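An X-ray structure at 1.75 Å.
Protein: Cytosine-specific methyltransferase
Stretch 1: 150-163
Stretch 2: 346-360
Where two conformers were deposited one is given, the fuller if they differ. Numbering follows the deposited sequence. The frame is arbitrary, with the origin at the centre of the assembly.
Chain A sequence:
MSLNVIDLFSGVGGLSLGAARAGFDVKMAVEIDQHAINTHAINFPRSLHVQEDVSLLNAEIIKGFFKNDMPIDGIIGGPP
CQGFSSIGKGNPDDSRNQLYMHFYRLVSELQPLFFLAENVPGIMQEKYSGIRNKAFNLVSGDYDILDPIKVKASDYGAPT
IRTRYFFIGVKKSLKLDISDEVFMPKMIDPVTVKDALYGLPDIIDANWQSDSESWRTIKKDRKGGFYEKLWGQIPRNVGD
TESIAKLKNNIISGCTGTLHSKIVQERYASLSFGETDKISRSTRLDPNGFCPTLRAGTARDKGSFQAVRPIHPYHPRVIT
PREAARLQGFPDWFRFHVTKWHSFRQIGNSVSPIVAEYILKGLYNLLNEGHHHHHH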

# COMPACT_ATOMS: atom_id res chain seq x y z
N LYS A 150 -14.23 7.24 -1.94
CA LYS A 150 -13.04 8.10 -2.03
C LYS A 150 -12.63 8.33 -0.60
O LYS A 150 -13.43 8.80 0.23
CB LYS A 150 -13.34 9.42 -2.75
CG LYS A 150 -12.07 10.21 -3.10
CD LYS A 150 -12.40 11.54 -3.82
CE LYS A 150 -11.11 12.17 -4.36
NZ LYS A 150 -11.25 13.48 -5.13
N VAL A 151 -11.42 7.91 -0.24
CA VAL A 151 -11.03 8.02 1.17
C VAL A 151 -9.78 8.87 1.32
O VAL A 151 -8.99 8.93 0.41
CB VAL A 151 -10.79 6.66 1.86
CG1 VAL A 151 -12.07 5.83 1.92
CG2 VAL A 151 -9.69 5.89 1.17
N LYS A 152 -9.63 9.48 2.49
CA LYS A 152 -8.41 10.20 2.85
C LYS A 152 -7.77 9.31 3.91
O LYS A 152 -8.39 8.97 4.88
CB LYS A 152 -8.77 11.59 3.43
CG LYS A 152 -7.59 12.55 3.60
CD LYS A 152 -8.04 13.97 4.02
CE LYS A 152 -8.45 14.00 5.50
NZ LYS A 152 -8.95 15.34 5.97
N ALA A 153 -6.51 8.95 3.69
CA ALA A 153 -5.86 7.96 4.53
C ALA A 153 -5.85 8.32 5.98
O ALA A 153 -5.95 7.44 6.86
CB ALA A 153 -4.42 7.66 4.02
N SER A 154 -5.69 9.61 6.26
CA SER A 154 -5.55 10.07 7.65
C SER A 154 -6.83 9.86 8.50
O SER A 154 -6.74 9.68 9.73
CB SER A 154 -5.10 11.54 7.68
OG SER A 154 -5.90 12.35 6.86
N ASP A 155 -7.98 9.80 7.83
CA ASP A 155 -9.25 9.45 8.49
C ASP A 155 -9.22 8.02 9.01
O ASP A 155 -10.01 7.68 9.89
CB ASP A 155 -10.42 9.63 7.53
CG ASP A 155 -10.68 11.08 7.17
OD1 ASP A 155 -10.21 12.00 7.87
OD2 ASP A 155 -11.38 11.32 6.16
N TYR A 156 -8.32 7.17 8.50
CA TYR A 156 -8.22 5.80 9.00
C TYR A 156 -7.04 5.56 9.91
O TYR A 156 -6.77 4.42 10.32
CB TYR A 156 -8.23 4.78 7.86
CG TYR A 156 -9.54 4.78 7.13
CD1 TYR A 156 -10.51 3.82 7.42
CD2 TYR A 156 -9.83 5.74 6.17
CE1 TYR A 156 -11.74 3.81 6.75
CE2 TYR A 156 -11.04 5.75 5.49
CZ TYR A 156 -11.99 4.79 5.80
OH TYR A 156 -13.17 4.80 5.12
N GLY A 157 -6.36 6.63 10.29
CA GLY A 157 -5.31 6.50 11.28
C GLY A 157 -3.95 6.25 10.63
O GLY A 157 -3.04 5.81 11.31
N ALA A 158 -3.81 6.51 9.34
CA ALA A 158 -2.50 6.59 8.71
C ALA A 158 -1.96 8.00 8.75
O ALA A 158 -2.70 8.90 8.70
CB ALA A 158 -2.58 6.13 7.34
N PRO A 159 -0.65 8.19 8.80
CA PRO A 159 -0.10 9.53 8.99
C PRO A 159 0.02 10.32 7.72
O PRO A 159 0.89 11.09 7.64
CB PRO A 159 1.29 9.26 9.52
CG PRO A 159 1.28 7.94 10.02
CD PRO A 159 0.32 7.17 9.21
N THR A 160 -0.81 10.09 6.74
CA THR A 160 -0.68 10.76 5.48
C THR A 160 -2.05 11.13 4.96
O THR A 160 -2.97 10.44 5.22
CB THR A 160 0.03 9.87 4.46
OG1 THR A 160 0.08 10.49 3.20
CG2 THR A 160 -0.68 8.60 4.31
N ILE A 161 -2.13 12.23 4.23
CA ILE A 161 -3.44 12.71 3.77
C ILE A 161 -3.76 12.27 2.34
O ILE A 161 -4.68 12.82 1.74
CB ILE A 161 -3.61 14.28 3.91
CG1 ILE A 161 -2.51 15.04 3.16
CG2 ILE A 161 -3.64 14.68 5.36
CD1 ILE A 161 -2.90 16.40 2.67
N ARG A 162 -3.03 11.30 1.79
CA ARG A 162 -3.24 10.90 0.40
C ARG A 162 -4.66 10.37 0.18
O ARG A 162 -5.22 9.72 1.06
CB ARG A 162 -2.17 9.90 -0.07
CG ARG A 162 -2.17 8.51 0.57
CD ARG A 162 -1.52 7.48 -0.37
NE ARG A 162 -0.06 7.56 -0.37
CZ ARG A 162 0.73 7.21 -1.39
NH1 ARG A 162 2.05 7.32 -1.27
NH2 ARG A 162 0.22 6.76 -2.53
N THR A 163 -5.24 10.67 -0.98
CA THR A 163 -6.58 10.18 -1.27
C THR A 163 -6.51 9.03 -2.28
O THR A 163 -5.58 8.94 -3.08
CB THR A 163 -7.54 11.28 -1.77
OG1 THR A 163 -7.01 11.86 -2.96
CG2 THR A 163 -7.70 12.38 -0.73
N GLN A 346 8.78 2.02 -4.09
CA GLN A 346 7.89 0.96 -3.57
C GLN A 346 6.86 1.48 -2.57
O GLN A 346 5.68 1.10 -2.61
CB GLN A 346 8.71 -0.15 -2.92
CG GLN A 346 9.61 -0.91 -3.93
CD GLN A 346 10.46 -1.98 -3.31
OE1 GLN A 346 10.83 -1.90 -2.17
NE2 GLN A 346 10.75 -3.01 -4.06
N ILE A 347 7.32 2.33 -1.66
CA ILE A 347 6.45 2.97 -0.68
C ILE A 347 5.41 3.91 -1.31
O ILE A 347 4.20 3.77 -1.04
CB ILE A 347 7.32 3.70 0.39
CG1 ILE A 347 8.11 2.65 1.15
CG2 ILE A 347 6.41 4.42 1.42
CD1 ILE A 347 9.36 3.21 1.89
N GLY A 348 5.86 4.85 -2.13
CA GLY A 348 4.98 5.80 -2.82
C GLY A 348 3.90 5.17 -3.69
O GLY A 348 2.78 5.65 -3.72
N ASN A 349 4.25 4.07 -4.36
CA ASN A 349 3.31 3.30 -5.20
C ASN A 349 2.30 2.41 -4.46
O ASN A 349 1.53 1.67 -5.11
CB ASN A 349 4.12 2.37 -6.13
CG ASN A 349 4.80 3.13 -7.26
OD1 ASN A 349 4.40 4.24 -7.60
ND2 ASN A 349 5.84 2.52 -7.85
N SER A 350 2.32 2.42 -3.14
CA SER A 350 1.49 1.50 -2.38
C SER A 350 0.24 2.17 -1.85
O SER A 350 0.24 3.37 -1.55
CB SER A 350 2.28 0.92 -1.20
OG SER A 350 3.30 0.07 -1.68
N VAL A 351 -0.83 1.38 -1.72
CA VAL A 351 -1.95 1.74 -0.88
C VAL A 351 -1.42 1.65 0.54
O VAL A 351 -0.67 0.72 0.84
CB VAL A 351 -3.10 0.71 -1.01
CG1 VAL A 351 -4.30 1.11 -0.13
CG2 VAL A 351 -3.52 0.60 -2.41
N SER A 352 -1.84 2.56 1.42
CA SER A 352 -1.53 2.40 2.88
C SER A 352 -2.09 1.09 3.41
O SER A 352 -3.29 0.84 3.23
CB SER A 352 -2.18 3.51 3.70
OG SER A 352 -1.93 3.21 5.07
N PRO A 353 -1.25 0.26 4.07
CA PRO A 353 -1.79 -0.96 4.68
C PRO A 353 -2.89 -0.72 5.72
O PRO A 353 -3.72 -1.60 5.97
CB PRO A 353 -0.58 -1.60 5.34
CG PRO A 353 0.56 -1.18 4.51
CD PRO A 353 0.22 0.27 4.08
N ILE A 354 -2.84 0.42 6.39
CA ILE A 354 -3.84 0.72 7.42
C ILE A 354 -5.23 0.96 6.78
O ILE A 354 -6.22 0.39 7.24
CB ILE A 354 -3.37 1.95 8.22
CG1 ILE A 354 -2.11 1.59 9.00
CG2 ILE A 354 -4.54 2.48 9.12
CD1 ILE A 354 -1.50 2.82 9.79
N VAL A 355 -5.28 1.78 5.73
CA VAL A 355 -6.48 2.00 4.94
C VAL A 355 -6.96 0.69 4.31
O VAL A 355 -8.13 0.32 4.45
CB VAL A 355 -6.24 3.02 3.83
CG1 VAL A 355 -7.46 3.12 2.93
CG2 VAL A 355 -5.89 4.39 4.43
N ALA A 356 -6.04 -0.03 3.66
CA ALA A 356 -6.39 -1.32 3.05
C ALA A 356 -7.00 -2.29 4.05
O ALA A 356 -8.06 -2.89 3.74
CB ALA A 356 -5.15 -1.96 2.35
N GLU A 357 -6.42 -2.40 5.25
CA GLU A 357 -6.94 -3.32 6.27
C GLU A 357 -8.37 -2.98 6.65
O GLU A 357 -9.24 -3.86 6.76
CB GLU A 357 -6.09 -3.32 7.53
CG GLU A 357 -6.56 -4.43 8.54
CD GLU A 357 -5.85 -4.32 9.86
OE1 GLU A 357 -4.96 -3.45 9.99
OE2 GLU A 357 -6.19 -5.11 10.77
N TYR A 358 -8.61 -1.69 6.85
CA TYR A 358 -9.93 -1.26 7.28
C TYR A 358 -11.02 -1.63 6.30
O TYR A 358 -12.02 -2.22 6.72
CB TYR A 358 -9.96 0.23 7.60
CG TYR A 358 -11.03 0.56 8.64
CD1 TYR A 358 -10.72 0.58 10.00
CD2 TYR A 358 -12.35 0.82 8.26
CE1 TYR A 358 -11.68 0.87 10.97
CE2 TYR A 358 -13.32 1.10 9.23
CZ TYR A 358 -12.97 1.13 10.58
OH TYR A 358 -13.91 1.41 11.56
N ILE A 359 -10.82 -1.25 5.03
CA ILE A 359 -11.77 -1.51 3.95
C ILE A 359 -11.98 -3.01 3.72
O ILE A 359 -13.12 -3.47 3.63
CB ILE A 359 -11.32 -0.84 2.63
CG1 ILE A 359 -11.14 0.68 2.81
CG2 ILE A 359 -12.27 -1.17 1.47
CD1 ILE A 359 -12.37 1.46 3.33
N LEU A 360 -10.87 -3.76 3.63
CA LEU A 360 -10.95 -5.20 3.41
C LEU A 360 -11.58 -5.96 4.60
O LEU A 360 -12.22 -6.98 4.39
CB LEU A 360 -9.56 -5.75 2.99
CG LEU A 360 -9.26 -5.45 1.50
CD1 LEU A 360 -7.74 -5.47 1.23
CD2 LEU A 360 -9.99 -6.46 0.56

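The contact between these two stretches is an apolar packing of a strand end and its 3-10 turn against a helix, fastened at one end by an arginine that grips a helix-terminal carbonyl. It illustrates how residues at least 185 positions apart in sequence can be brought into contact, by shape over most of an interface and by polar bonds at a single point. The backbones come closest where Tyr156 and Val355 lie 5.8 Å apart, CA to CA. Here Val355 packs against the turn: its CG2 sits 3.6 Å from Ala153 CB, while its CG1 reaches Val151 CG2 at 4.0 Å. Tyr156 is the most heavily covered residue. Its ring edge points at the face of Tyr358 in an offset edge-to-face pair, centroids 5.2 Å apart and planes at 63°, an arrangement that sets ring hydrogens against π density. Ile354 packs along the turn's exit, with CD1 4.0 Å from Ala158 CA. Ser352 caps this helix, its OG accepting from Ile354 N at 3.2 Å. At the other end, Arg162 directs both terminal nitrogens to one acceptor: NH1 and NH2 lie 3.1 and 3.0 Å from Gly348 O. These two hydrogen bonds, which share one acceptor, pair a cationic group with a carbonyl near the end of the preceding helix.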